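Alpha-1,2-Mannosidase (Trichoderma reesei, PDB 1HCU) probably trims alpha-1,2-linked mannose residues from N-linked high-mannose glycans, with calcium as its cofactor. Local coordinates at residues A[173-178]-A[224-229]; A[155-160]-A[168-173]; A[220-225]-A[246-251]; A[181-186]-A[252-257]. All blocks are in the same frame, centred on the assembly; numbering follows the deposited sequence.

Interaction 1: A[173-178]-A[224-229]; sequences NNVAEI and TFVSTS. With NAG (2-acetamido-2-deoxy-beta-D-glucopyranose), chain E.
Val175 opens a helix, yet its backbone N still donates to Thr224 O (2.8 Å, 144° at the hydrogen), so the pairing of strands 172-174 and 225-227 carries on one residue beyond both. Ahead of that bond, Asn173 and Val226 form an antiparallel hydrogen-bonded pair. Val226 N gives a short, nearly straight bond to Asn173 O (2.7 Å, 170°), and Asn173 N returns one to Val226 O. Asn174 and Phe225 make the next, non-hydrogen-bonded pair, where Asn174 CA sits 3.0 Å from Thr224 O in a CA-H...O contact. Asn174 is also the N-cap residue, and it is here that strand 172-174 turns into helix 175-178. This two-stranded sheet belongs to the connections between helices of the (alpha/alpha)7 barrel known for glycosyl hydrolase family 47; the side chain of Asp245, predicted to be in the active site, lies about 7 Å from that of Asn174. On the Val226 side of the strands, Ile178 CD1 reaches Val226 CB at 3.8 Å, the two side chains crossing obliquely, while Val175 CG1 meets Val226 CG2; Leu208 of helix 196-209 touches both Val175 and Ile178. On the other side Phe225 carries Thr224 CG2 over the centre of one ring face, and Asn174 CB approaches the ring obliquely at 4.0 Å from Phe225 CD2. Farther along, Ser227 OG is anti to its backbone N (chi1 168°) and shares a 3.0 Å hydrogen bond with O6 of the N-acetylglucosamine, while Ser229 OG donates to the same Ser227 OG.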
loop_
_atom_site.group_PDB
_atom_site.type_symbol
_atom_site.label_atom_id
_atom_site.label_comp_id
_atom_site.label_asym_id
_atom_site.label_seq_id
_atom_site.Cartn_x
_atom_site.Cartn_y
_atom_site.Cartn_z
ATOM N N ASN A 173 -0.246 15.653 12.785
ATOM C CA ASN A 173 -0.264 14.748 11.647
ATOM C C ASN A 173 -0.675 13.373 12.197
ATOM O O ASN A 173 -0.717 13.184 13.424
ATOM C CB ASN A 173 1.150 14.694 11.049
ATOM C CG ASN A 173 1.178 14.195 9.607
ATOM O OD1 ASN A 173 0.160 13.786 9.042
ATOM N ND2 ASN A 173 2.361 14.227 9.007
ATOM N N ASN A 174 -0.992 12.428 11.307
ATOM C CA ASN A 174 -1.363 11.079 11.738
ATOM C C ASN A 174 -0.152 10.150 11.643
ATOM O O ASN A 174 0.779 10.412 10.877
ATOM C CB ASN A 174 -2.550 10.514 10.920
ATOM C CG ASN A 174 -2.287 10.461 9.414
ATOM O OD1 ASN A 174 -2.598 11.406 8.680
ATOM N ND2 ASN A 174 -1.720 9.357 8.953
ATOM N N VAL A 175 -0.167 9.074 12.427
ATOM C CA VAL A 175 0.936 8.125 12.460
ATOM C C VAL A 175 1.224 7.454 11.125
ATOM O O VAL A 175 2.380 7.184 10.807
ATOM C CB VAL A 175 0.720 7.029 13.555
ATOM C CG1 VAL A 175 0.645 7.686 14.926
ATOM C CG2 VAL A 175 -0.540 6.222 13.276
ATOM N N ALA A 176 0.198 7.182 10.327
ATOM C CA ALA A 176 0.466 6.559 9.038
ATOM C C ALA A 176 1.333 7.473 8.167
ATOM O O ALA A 176 2.337 7.031 7.618
ATOM C CB ALA A 176 -0.835 6.220 8.316
ATOM N N GLU A 177 0.965 8.745 8.052
ATOM C CA GLU A 177 1.723 9.669 7.208
ATOM C C GLU A 177 3.100 10.033 7.768
ATOM O O GLU A 177 4.022 10.343 7.018
ATOM C CB GLU A 177 0.888 10.928 6.934
ATOM C CG GLU A 177 -0.484 10.576 6.352
ATOM C CD GLU A 177 -1.208 11.746 5.712
ATOM O OE1 GLU A 177 -2.455 11.726 5.700
ATOM O OE2 GLU A 177 -0.537 12.674 5.209
ATOM N N ILE A 178 3.232 9.979 9.088
ATOM C CA ILE A 178 4.496 10.265 9.743
ATOM C C ILE A 178 5.403 9.040 9.656
ATOM O O ILE A 178 6.598 9.155 9.394
ATOM C CB ILE A 178 4.297 10.566 11.237
ATOM C CG1 ILE A 178 3.516 11.867 11.420
ATOM C CG2 ILE A 178 5.651 10.624 11.932
ATOM C CD1 ILE A 178 3.134 12.144 12.862
ATOM N N THR A 224 -3.537 7.934 17.031
ATOM C CA THR A 224 -3.532 8.291 15.620
ATOM C C THR A 224 -2.881 9.630 15.259
ATOM O O THR A 224 -2.176 9.730 14.257
ATOM C CB THR A 224 -4.980 8.290 15.064
ATOM O OG1 THR A 224 -5.574 7.003 15.266
ATOM C CG2 THR A 224 -4.994 8.610 13.575
ATOM N N PHE A 225 -3.121 10.658 16.066
ATOM C CA PHE A 225 -2.569 11.981 15.779
ATOM C C PHE A 225 -1.465 12.439 16.722
ATOM O O PHE A 225 -1.575 12.314 17.943
ATOM C CB PHE A 225 -3.698 13.007 15.751
ATOM C CG PHE A 225 -4.848 12.604 14.866
ATOM C CD1 PHE A 225 -6.039 12.130 15.418
ATOM C CD2 PHE A 225 -4.736 12.686 13.479
ATOM C CE1 PHE A 225 -7.101 11.748 14.604
ATOM C CE2 PHE A 225 -5.792 12.304 12.654
ATOM C CZ PHE A 225 -6.977 11.836 13.218
ATOM N N VAL A 226 -0.400 12.967 16.122
ATOM C CA VAL A 226 0.770 13.443 16.852
ATOM C C VAL A 226 1.025 14.931 16.603
ATOM O O VAL A 226 0.987 15.405 15.468
ATOM C CB VAL A 226 2.033 12.641 16.452
ATOM C CG1 VAL A 226 3.253 13.180 17.192
ATOM C CG2 VAL A 226 1.841 11.184 16.770
ATOM N N SER A 227 1.275 15.652 17.688
ATOM C CA SER A 227 1.537 17.087 17.661
ATOM C C SER A 227 2.847 17.397 16.935
ATOM O O SER A 227 3.870 16.757 17.192
ATOM C CB SER A 227 1.611 17.601 19.103
ATOM O OG SER A 227 2.131 18.915 19.157
ATOM N N THR A 228 2.823 18.377 16.036
ATOM C CA THR A 228 4.033 18.741 15.306
ATOM C C THR A 228 4.945 19.646 16.138
ATOM O O THR A 228 6.145 19.730 15.879
ATOM C CB THR A 228 3.700 19.450 13.977
ATOM O OG1 THR A 228 2.969 20.654 14.239
ATOM C CG2 THR A 228 2.862 18.533 13.092
ATOM N N SER A 229 4.373 20.304 17.145
ATOM C CA SER A 229 5.140 21.188 18.016
ATOM C C SER A 229 5.932 20.441 19.091
ATOM O O SER A 229 7.041 20.845 19.421
ATOM C CB SER A 229 4.221 22.229 18.681
ATOM O OG SER A 229 3.271 21.630 19.548
HETATM C C1 NAG E . 2.000 19.818 22.862
HETATM C C2 NAG E . 1.516 20.290 24.239
HETATM C C3 NAG E . -0.019 20.292 24.269
HETATM C C4 NAG E . -0.603 21.061 23.078
HETATM C C5 NAG E . 0.008 20.541 21.770
HETATM C C6 NAG E . -0.447 21.328 20.562
HETATM C C7 NAG E . 2.899 19.777 26.151
HETATM C C8 NAG E . 2.591 19.474 27.609
HETATM N N2 NAG E . 2.012 19.372 25.249
HETATM O O3 NAG E . -0.472 20.873 25.485
HETATM O O4 NAG E . -2.016 20.890 23.039
HETATM O O5 NAG E . 1.443 20.635 21.826
HETATM O O6 NAG E . -0.374 20.545 19.381
HETATM O O7 NAG E . 3.931 20.378 25.852
#

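Interaction 2: A[155-160]-A[168-173]; sequences PDPTVF and SGASSN
Asp156 reaches across to the bend at Ser168-Ala170 with both carboxylate oxygens, and hydrogen bonds dominate the contact. Its CG is anti to the backbone N (chi1 -179°), directed at the bend. Asp156 OD1 accepts from Gly169 N at 2.6 Å, on the syn side, and from Ala170 N at 2.9 Å; the two donors come from opposite faces of the carboxylate plane. Asp156 OD2 takes Ser168 OG on its syn lone pair (2.6 Å) and Thr158 N of its own segment on the anti side (3.0 Å). Arg167 adds a salt bridge to OD1, and so many donors are likely to keep the acid ionised. Elsewhere Ser168 N bonds to Thr158 O, and Asn173 ND2 donates to Pro155 O at 3.1 Å, standing well above that carbonyl plane.

Van der Waals packing fills in around these bonds. Pro157 CD and Ala170 CB, 3.8 Å apart, are the apolar pair, and the proline ring slides past the Asn173 amide, with Pro157 CB 3.3 Å from Asn173 OD1. Thr158 CB packs on Ser168 CB, and the Phe160 ring turns its edge to Ser168 CA.

Two local motifs fix the arrangement: an Asx turn, Asp156 OD2 to Thr158 N, where the chain enters the hairpin of strands 158-160 and 166-167, and an ST turn, Ser168 OG to Ala170 N, where it leaves for strand 172-174.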
loop_
_atom_site.group_PDB
_atom_site.type_symbol
_atom_site.label_atom_id
_atom_site.label_comp_id
_atom_site.label_asym_id
_atom_site.label_seq_id
_atom_site.Cartn_x
_atom_site.Cartn_y
_atom_site.Cartn_z
ATOM N N PRO A 155 7.195 15.541 10.894
ATOM C CA PRO A 155 6.852 16.138 9.600
ATOM C C PRO A 155 5.461 16.757 9.504
ATOM O O PRO A 155 4.498 16.255 10.082
ATOM C CB PRO A 155 7.023 14.971 8.629
ATOM C CG PRO A 155 6.617 13.803 9.476
ATOM C CD PRO A 155 7.351 14.084 10.765
ATOM N N ASP A 156 5.383 17.862 8.772
ATOM C CA ASP A 156 4.134 18.560 8.512
ATOM C C ASP A 156 3.627 17.755 7.313
ATOM O O ASP A 156 4.391 17.484 6.396
ATOM C CB ASP A 156 4.445 20.000 8.103
ATOM C CG ASP A 156 3.205 20.828 7.839
ATOM O OD1 ASP A 156 3.146 21.958 8.373
ATOM O OD2 ASP A 156 2.307 20.370 7.094
ATOM N N PRO A 157 2.345 17.355 7.311
ATOM C CA PRO A 157 1.735 16.569 6.228
ATOM C C PRO A 157 1.656 17.229 4.847
ATOM O O PRO A 157 1.609 16.540 3.823
ATOM C CB PRO A 157 0.350 16.250 6.782
ATOM C CG PRO A 157 0.022 17.478 7.573
ATOM C CD PRO A 157 1.331 17.745 8.311
ATOM N N THR A 158 1.646 18.555 4.817
ATOM C CA THR A 158 1.543 19.279 3.557
ATOM C C THR A 158 2.618 20.352 3.373
ATOM O O THR A 158 2.958 21.073 4.315
ATOM C CB THR A 158 0.158 19.966 3.445
ATOM O OG1 THR A 158 -0.875 18.988 3.618
ATOM C CG2 THR A 158 -0.009 20.634 2.087
ATOM N N VAL A 159 3.147 20.444 2.153
ATOM C CA VAL A 159 4.149 21.454 1.802
ATOM C C VAL A 159 3.769 22.089 0.470
ATOM O O VAL A 159 2.841 21.637 -0.203
ATOM C CB VAL A 159 5.568 20.865 1.671
ATOM C CG1 VAL A 159 6.018 20.297 3.006
ATOM C CG2 VAL A 159 5.607 19.810 0.564
ATOM N N PHE A 160 4.477 23.153 0.107
ATOM C CA PHE A 160 4.226 23.863 -1.146
ATOM C C PHE A 160 5.569 24.138 -1.828
ATOM O O PHE A 160 6.574 24.358 -1.151
ATOM C CB PHE A 160 3.508 25.197 -0.876
ATOM C CG PHE A 160 2.166 25.054 -0.207
ATOM C CD1 PHE A 160 2.068 24.884 1.174
ATOM C CD2 PHE A 160 0.993 25.101 -0.961
ATOM C CE1 PHE A 160 0.813 24.766 1.798
ATOM C CE2 PHE A 160 -0.256 24.985 -0.351
ATOM C CZ PHE A 160 -0.345 24.817 1.035
ATOM N N SER A 168 3.186 23.706 5.436
ATOM C CA SER A 168 1.812 24.191 5.493
ATOM C C SER A 168 1.579 24.824 6.873
ATOM O O SER A 168 0.743 25.713 7.028
ATOM C CB SER A 168 0.820 23.045 5.281
ATOM O OG SER A 168 0.683 22.274 6.460
ATOM N N GLY A 169 2.323 24.360 7.872
ATOM C CA GLY A 169 2.175 24.897 9.212
ATOM C C GLY A 169 1.157 24.154 10.060
ATOM O O GLY A 169 0.698 24.672 11.078
ATOM N N ALA A 170 0.790 22.942 9.651
ATOM C CA ALA A 170 -0.178 22.161 10.420
ATOM C C ALA A 170 0.374 21.960 11.824
ATOM O O ALA A 170 1.590 21.991 12.027
ATOM C CB ALA A 170 -0.422 20.811 9.751
ATOM N N SER A 171 -0.516 21.747 12.787
ATOM C CA SER A 171 -0.104 21.549 14.172
ATOM C C SER A 171 -0.047 20.077 14.588
ATOM O O SER A 171 0.373 19.761 15.703
ATOM C CB SER A 171 -1.044 22.308 15.106
ATOM O OG SER A 171 -2.379 21.881 14.921
ATOM N N SER A 172 -0.470 19.184 13.696
ATOM C CA SER A 172 -0.447 17.748 13.972
ATOM C C SER A 172 -0.532 16.947 12.682
ATOM O O SER A 172 -0.864 17.483 11.627
ATOM C CB SER A 172 -1.608 17.342 14.886
ATOM O OG SER A 172 -2.840 17.402 14.194
ATOM N N ASN A 173 -0.246 15.653 12.785
ATOM C CA ASN A 173 -0.264 14.748 11.647
ATOM C C ASN A 173 -0.675 13.373 12.197
ATOM O O ASN A 173 -0.717 13.184 13.424
ATOM C CB ASN A 173 1.150 14.694 11.049
ATOM C CG ASN A 173 1.178 14.195 9.607
ATOM O OD1 ASN A 173 0.160 13.786 9.042
ATOM N ND2 ASN A 173 2.361 14.227 9.007
#

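Interaction 3: A[220-225]-A[246-251]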
loop_
_atom_site.group_PDB
_atom_site.type_symbol
_atom_site.label_atom_id
_atom_site.label_comp_id
_atom_site.label_asym_id
_atom_site.label_seq_id
_atom_site.Cartn_x
_atom_site.Cartn_y
_atom_site.Cartn_z
ATOM N N GLY A 220 1.976 -1.286 22.308
ATOM C CA GLY A 220 2.233 -1.266 20.878
ATOM C C GLY A 220 1.140 -0.614 20.044
ATOM O O GLY A 220 1.393 -0.198 18.915
ATOM N N LEU A 221 -0.071 -0.527 20.590
ATOM C CA LEU A 221 -1.188 0.088 19.879
ATOM C C LEU A 221 -1.317 1.555 20.279
ATOM O O LEU A 221 -2.030 1.908 21.229
ATOM C CB LEU A 221 -2.489 -0.673 20.164
ATOM C CG LEU A 221 -2.434 -2.117 19.653
ATOM C CD1 LEU A 221 -3.757 -2.836 19.917
ATOM C CD2 LEU A 221 -2.121 -2.109 18.156
ATOM N N ILE A 222 -0.609 2.391 19.527
ATOM C CA ILE A 222 -0.542 3.833 19.740
ATOM C C ILE A 222 -1.727 4.627 19.214
ATOM O O ILE A 222 -2.624 4.085 18.569
ATOM C CB ILE A 222 0.757 4.404 19.097
ATOM C CG1 ILE A 222 0.752 4.180 17.574
ATOM C CG2 ILE A 222 1.972 3.697 19.697
ATOM C CD1 ILE A 222 1.907 4.864 16.826
ATOM N N GLY A 223 -1.712 5.927 19.497
ATOM C CA GLY A 223 -2.774 6.818 19.050
ATOM C C GLY A 223 -2.611 7.148 17.574
ATOM O O GLY A 223 -1.647 6.717 16.946
ATOM N N THR A 224 -3.537 7.934 17.031
ATOM C CA THR A 224 -3.532 8.291 15.620
ATOM C C THR A 224 -2.881 9.630 15.259
ATOM O O THR A 224 -2.176 9.730 14.257
ATOM C CB THR A 224 -4.980 8.290 15.064
ATOM O OG1 THR A 224 -5.574 7.003 15.266
ATOM C CG2 THR A 224 -4.994 8.610 13.575
ATOM N N PHE A 225 -3.121 10.658 16.066
ATOM C CA PHE A 225 -2.569 11.981 15.779
ATOM C C PHE A 225 -1.465 12.439 16.722
ATOM O O PHE A 225 -1.575 12.314 17.943
ATOM C CB PHE A 225 -3.698 13.007 15.751
ATOM C CG PHE A 225 -4.848 12.604 14.866
ATOM C CD1 PHE A 225 -6.039 12.130 15.418
ATOM C CD2 PHE A 225 -4.736 12.686 13.479
ATOM C CE1 PHE A 225 -7.101 11.748 14.604
ATOM C CE2 PHE A 225 -5.792 12.304 12.654
ATOM C CZ PHE A 225 -6.977 11.836 13.218
ATOM N N SER A 246 -0.126 1.873 7.310
ATOM C CA SER A 246 1.264 1.797 6.874
ATOM C C SER A 246 2.339 2.029 7.942
ATOM O O SER A 246 3.501 1.707 7.714
ATOM C CB SER A 246 1.492 2.702 5.645
ATOM O OG SER A 246 0.972 4.011 5.815
ATOM N N PHE A 247 1.958 2.567 9.103
ATOM C CA PHE A 247 2.919 2.781 10.191
ATOM C C PHE A 247 3.398 1.437 10.755
ATOM O O PHE A 247 4.601 1.205 10.883
ATOM C CB PHE A 247 2.305 3.605 11.326
ATOM C CG PHE A 247 3.050 3.470 12.625
ATOM C CD1 PHE A 247 2.542 2.687 13.653
ATOM C CD2 PHE A 247 4.309 4.041 12.776
ATOM C CE1 PHE A 247 3.284 2.463 14.819
ATOM C CE2 PHE A 247 5.058 3.826 13.930
ATOM C CZ PHE A 247 4.547 3.034 14.954
ATOM N N TYR A 248 2.448 0.572 11.108
ATOM C CA TYR A 248 2.764 -0.756 11.629
ATOM C C TYR A 248 3.501 -1.549 10.555
ATOM O O TYR A 248 4.441 -2.287 10.856
ATOM C CB TYR A 248 1.483 -1.508 12.020
ATOM C CG TYR A 248 0.786 -0.925 13.228
ATOM C CD1 TYR A 248 -0.587 -0.683 13.218
ATOM C CD2 TYR A 248 1.507 -0.586 14.367
ATOM C CE1 TYR A 248 -1.220 -0.113 14.314
ATOM C CE2 TYR A 248 0.887 -0.019 15.465
ATOM C CZ TYR A 248 -0.474 0.219 15.432
ATOM O OH TYR A 248 -1.081 0.806 16.516
ATOM N N GLU A 249 3.070 -1.378 9.306
ATOM C CA GLU A 249 3.672 -2.065 8.162
ATOM C C GLU A 249 5.172 -1.779 8.038
ATOM O O GLU A 249 5.979 -2.705 7.918
ATOM C CB GLU A 249 2.961 -1.641 6.857
ATOM C CG GLU A 249 3.434 -2.331 5.562
ATOM C CD GLU A 249 2.789 -1.737 4.295
ATOM O OE1 GLU A 249 3.201 -2.106 3.166
ATOM O OE2 GLU A 249 1.868 -0.902 4.428
ATOM N N TYR A 250 5.548 -0.503 8.057
ATOM C CA TYR A 250 6.952 -0.133 7.902
ATOM C C TYR A 250 7.842 -0.522 9.075
ATOM O O TYR A 250 9.060 -0.603 8.934
ATOM C CB TYR A 250 7.091 1.370 7.615
ATOM C CG TYR A 250 6.953 1.743 6.145
ATOM C CD1 TYR A 250 7.180 3.055 5.709
ATOM C CD2 TYR A 250 6.559 0.801 5.199
ATOM C CE1 TYR A 250 7.007 3.417 4.364
ATOM C CE2 TYR A 250 6.384 1.153 3.850
ATOM C CZ TYR A 250 6.603 2.456 3.443
ATOM O OH TYR A 250 6.374 2.791 2.129
ATOM N N LEU A 251 7.235 -0.771 10.227
ATOM C CA LEU A 251 7.988 -1.170 11.401
ATOM C C LEU A 251 8.739 -2.475 11.133
ATOM O O LEU A 251 9.954 -2.561 11.341
ATOM C CB LEU A 251 7.042 -1.351 12.581
ATOM C CG LEU A 251 7.126 -0.415 13.792
ATOM C CD1 LEU A 251 7.471 1.001 13.424
ATOM C CD2 LEU A 251 5.785 -0.478 14.489
#
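Ile222 and Phe247 meet tip to tip in the tight part of the contact: Ile222 CD1 comes within 3.4 Å of Phe247 CE1, approaching the ring obliquely. Ile222 CG1 lies between its backbone N and carbonyl carbon (chi1 62°), with CD1 extended beyond it toward the helix. Phe247 is backed in turn by Glu205 and Leu208 of helix 196-209. Beside this pair Tyr248 reaches out to the chain at Gly220-Ile222. The edge of its ring at Tyr248 CE2 faces Gly220 O at 3.5 Å, near the ring plane. Tyr248 OH lies 3.4 Å from Leu221 CA and has a weak hydrogen bond to Tyr296 OH. The helix concerned, 245-257, is one of those that build the (alpha/alpha)7 barrel of family 47, and 220-225 lies in the connection from helix 196-209 and runs into strand 225-227. Leu221 belongs to the tight side too: its side chain crosses Tyr248 at about a right angle, with Leu221 CD2 3.5 Å from Tyr248 OH, and also rests on Ser275 and Thr276 of helix 263-280. An alanine in place of Tyr248 would probably open a gap beside Leu221 CD2 and leave Trp240 without the ring it stacks on. All five touching residues are buried, so the contrast is one of packing alone; past Ile222 the loop draws away from segment 246-251, Thr224 going on to bond Asp235 and Ser237.

Interaction 4: A[181-186]-A[252-257]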
loop_
_atom_site.group_PDB
_atom_site.type_symbol
_atom_site.label_atom_id
_atom_site.label_comp_id
_atom_site.label_asym_id
_atom_site.label_seq_id
_atom_site.Cartn_x
_atom_site.Cartn_y
_atom_site.Cartn_z
ATOM N N LEU A 181 7.536 7.227 5.897
ATOM C CA LEU A 181 8.566 7.976 5.179
ATOM C C LEU A 181 9.960 7.392 5.377
ATOM O O LEU A 181 10.846 7.569 4.528
ATOM C CB LEU A 181 8.574 9.422 5.669
ATOM C CG LEU A 181 7.210 10.103 5.688
ATOM C CD1 LEU A 181 7.332 11.493 6.310
ATOM C CD2 LEU A 181 6.666 10.180 4.279
ATOM N N VAL A 182 10.142 6.702 6.502
ATOM C CA VAL A 182 11.426 6.117 6.880
ATOM C C VAL A 182 12.062 5.156 5.870
ATOM O O VAL A 182 13.269 5.225 5.630
ATOM C CB VAL A 182 11.323 5.423 8.275
ATOM C CG1 VAL A 182 10.252 4.335 8.260
ATOM C CG2 VAL A 182 12.661 4.846 8.664
ATOM N N LEU A 183 11.268 4.277 5.267
ATOM C CA LEU A 183 11.809 3.327 4.302
ATOM C C LEU A 183 12.441 4.024 3.098
ATOM O O LEU A 183 13.610 3.799 2.786
ATOM C CB LEU A 183 10.715 2.381 3.792
ATOM C CG LEU A 183 11.103 0.930 3.460
ATOM C CD1 LEU A 183 10.049 0.320 2.525
ATOM C CD2 LEU A 183 12.465 0.870 2.822
ATOM N N GLU A 184 11.686 4.879 2.417
ATOM C CA GLU A 184 12.249 5.514 1.233
ATOM C C GLU A 184 13.292 6.591 1.478
ATOM O O GLU A 184 14.196 6.770 0.667
ATOM C CB GLU A 184 11.149 6.025 0.276
ATOM C CG GLU A 184 9.820 6.463 0.859
ATOM C CD GLU A 184 9.015 5.334 1.479
ATOM O OE1 GLU A 184 9.065 5.192 2.716
ATOM O OE2 GLU A 184 8.337 4.590 0.729
ATOM N N TRP A 185 13.190 7.282 2.606
ATOM C CA TRP A 185 14.155 8.321 2.937
ATOM C C TRP A 185 15.481 7.707 3.405
ATOM O O TRP A 185 16.550 8.259 3.148
ATOM C CB TRP A 185 13.561 9.264 3.993
ATOM C CG TRP A 185 12.592 10.246 3.378
ATOM C CD1 TRP A 185 11.414 9.955 2.738
ATOM C CD2 TRP A 185 12.771 11.662 3.265
ATOM N NE1 TRP A 185 10.859 11.106 2.231
ATOM C CE2 TRP A 185 11.668 12.168 2.539
ATOM C CE3 TRP A 185 13.759 12.553 3.705
ATOM C CZ2 TRP A 185 11.527 13.531 2.239
ATOM C CZ3 TRP A 185 13.618 13.912 3.407
ATOM C CH2 TRP A 185 12.509 14.383 2.682
ATOM N N THR A 186 15.414 6.562 4.080
ATOM C CA THR A 186 16.633 5.896 4.522
ATOM C C THR A 186 17.297 5.301 3.284
ATOM O O THR A 186 18.517 5.333 3.143
ATOM C CB THR A 186 16.344 4.764 5.545
ATOM O OG1 THR A 186 15.907 5.340 6.785
ATOM C CG2 THR A 186 17.599 3.938 5.800
ATOM N N ILE A 252 8.020 -3.488 10.661
ATOM C CA ILE A 252 8.646 -4.771 10.373
ATOM C C ILE A 252 9.439 -4.708 9.065
ATOM O O ILE A 252 10.440 -5.412 8.906
ATOM C CB ILE A 252 7.587 -5.900 10.286
ATOM C CG1 ILE A 252 8.268 -7.269 10.168
ATOM C CG2 ILE A 252 6.673 -5.656 9.104
ATOM C CD1 ILE A 252 9.089 -7.660 11.376
ATOM N N LYS A 253 9.013 -3.858 8.133
ATOM C CA LYS A 253 9.727 -3.759 6.866
ATOM C C LYS A 253 11.110 -3.129 7.014
ATOM O O LYS A 253 12.023 -3.443 6.249
ATOM C CB LYS A 253 8.887 -3.013 5.824
ATOM C CG LYS A 253 7.749 -3.874 5.279
ATOM C CD LYS A 253 7.045 -3.238 4.090
ATOM C CE LYS A 253 5.986 -4.173 3.516
ATOM N NZ LYS A 253 5.300 -3.568 2.329
ATOM N N MET A 254 11.263 -2.257 8.004
ATOM C CA MET A 254 12.545 -1.618 8.272
ATOM C C MET A 254 13.479 -2.682 8.830
ATOM O O MET A 254 14.695 -2.636 8.616
ATOM C CB MET A 254 12.391 -0.484 9.300
ATOM C CG MET A 254 11.773 0.793 8.754
ATOM S SD MET A 254 12.529 1.287 7.169
ATOM C CE MET A 254 14.093 1.929 7.714
ATOM N N TYR A 255 12.907 -3.651 9.542
ATOM C CA TYR A 255 13.704 -4.733 10.118
ATOM C C TYR A 255 14.271 -5.611 9.011
ATOM O O TYR A 255 15.343 -6.198 9.164
ATOM C CB TYR A 255 12.855 -5.583 11.062
ATOM C CG TYR A 255 13.598 -6.739 11.698
ATOM C CD1 TYR A 255 14.607 -6.523 12.644
ATOM C CD2 TYR A 255 13.267 -8.052 11.380
ATOM C CE1 TYR A 255 15.261 -7.598 13.261
ATOM C CE2 TYR A 255 13.910 -9.128 11.987
ATOM C CZ TYR A 255 14.900 -8.899 12.923
ATOM O OH TYR A 255 15.510 -9.990 13.513
ATOM N N LEU A 256 13.538 -5.711 7.904
ATOM C CA LEU A 256 13.987 -6.505 6.766
ATOM C C LEU A 256 15.090 -5.693 6.081
ATOM O O LEU A 256 16.115 -6.242 5.661
ATOM C CB LEU A 256 12.831 -6.739 5.783
ATOM C CG LEU A 256 12.898 -7.922 4.802
ATOM C CD1 LEU A 256 11.917 -7.706 3.639
ATOM C CD2 LEU A 256 14.297 -8.082 4.261
ATOM N N TYR A 257 14.875 -4.381 5.977
ATOM C CA TYR A 257 15.840 -3.500 5.330
ATOM C C TYR A 257 17.202 -3.547 6.028
ATOM O O TYR A 257 18.235 -3.441 5.382
ATOM C CB TYR A 257 15.309 -2.056 5.275
ATOM C CG TYR A 257 16.185 -1.140 4.445
ATOM C CD1 TYR A 257 17.081 -0.253 5.052
ATOM C CD2 TYR A 257 16.176 -1.213 3.048
ATOM C CE1 TYR A 257 17.954 0.537 4.281
ATOM C CE2 TYR A 257 17.040 -0.430 2.276
ATOM C CZ TYR A 257 17.925 0.439 2.895
ATOM O OH TYR A 257 18.775 1.193 2.123
#
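Met254 bends toward Val182, Leu183 and Thr186, and its side chain can be followed atom by atom. CB leads off from helix 245-257 and places CG beside the backbone N, anti to the carbonyl carbon (chi1 -76°). Met254 CG then meets one branch of Val182, CG1, at 3.9 Å. At the next bond the chain folds over, and Met254 SD lies against the backbone of the facing helix, 3.6 Å from Leu183 CA, with Leu183 CB and CG both 4.0 Å away. A second bend at chi3 (-75°) swings Met254 CE onto the other Val182 branch, 3.4 Å from CG2, while Thr186 OG1 stands opposite the methyl, tip to tip, at 4.0 Å. The two helices run the same way, 28° apart in direction and 10.5 Å between the axes of the short segments, as expected for like-oriented helices of the (alpha/alpha)7 barrel of family 47; at this spacing the bent methionine bridges much of the space, with Tyr257 doing the same one turn on. An alanine here would probably leave a hole between the helices, with Val182 CG2 and the Leu183 backbone losing the sulphur and methyl packed on them. Tyr257 and Thr186 slide past each other in opposite directions, Thr186 CG2 lying 3.7 Å from Tyr257 CE1, and Leu183 CD2 touches the same ring more loosely, obliquely as well. The Thr186 hydroxyl donates to Val182 O, which Thr186 N reaches from the other face of the carbonyl plane; the Tyr257 hydroxyl bonds to Asp190 and Arg187.

Interactions 1 and 2 share Asn173 and are further joined where Thr228 N and OG1 lie 2.8 Å from Ser171 O and 2.9 Å from Ala170 O, probable hydrogen bonds; their centres are 9 Å apart. Interaction 3 shares Thr224 and Phe225 with interaction 1, and Val175 CG1 packs on Ile222 CD1 at 3.6 Å. Helix 245-257 then carries the structure on to interaction 4, 14 Å from interaction 3 between centres, where Tyr250 OH probably bonds Glu184 OE2. Asp245, predicted to be in the active site, begins that helix, and the calcium ion lies about 10 Å from the Leu183 side chain of interaction 4 and 11 Å from that of Phe247 in interaction 3.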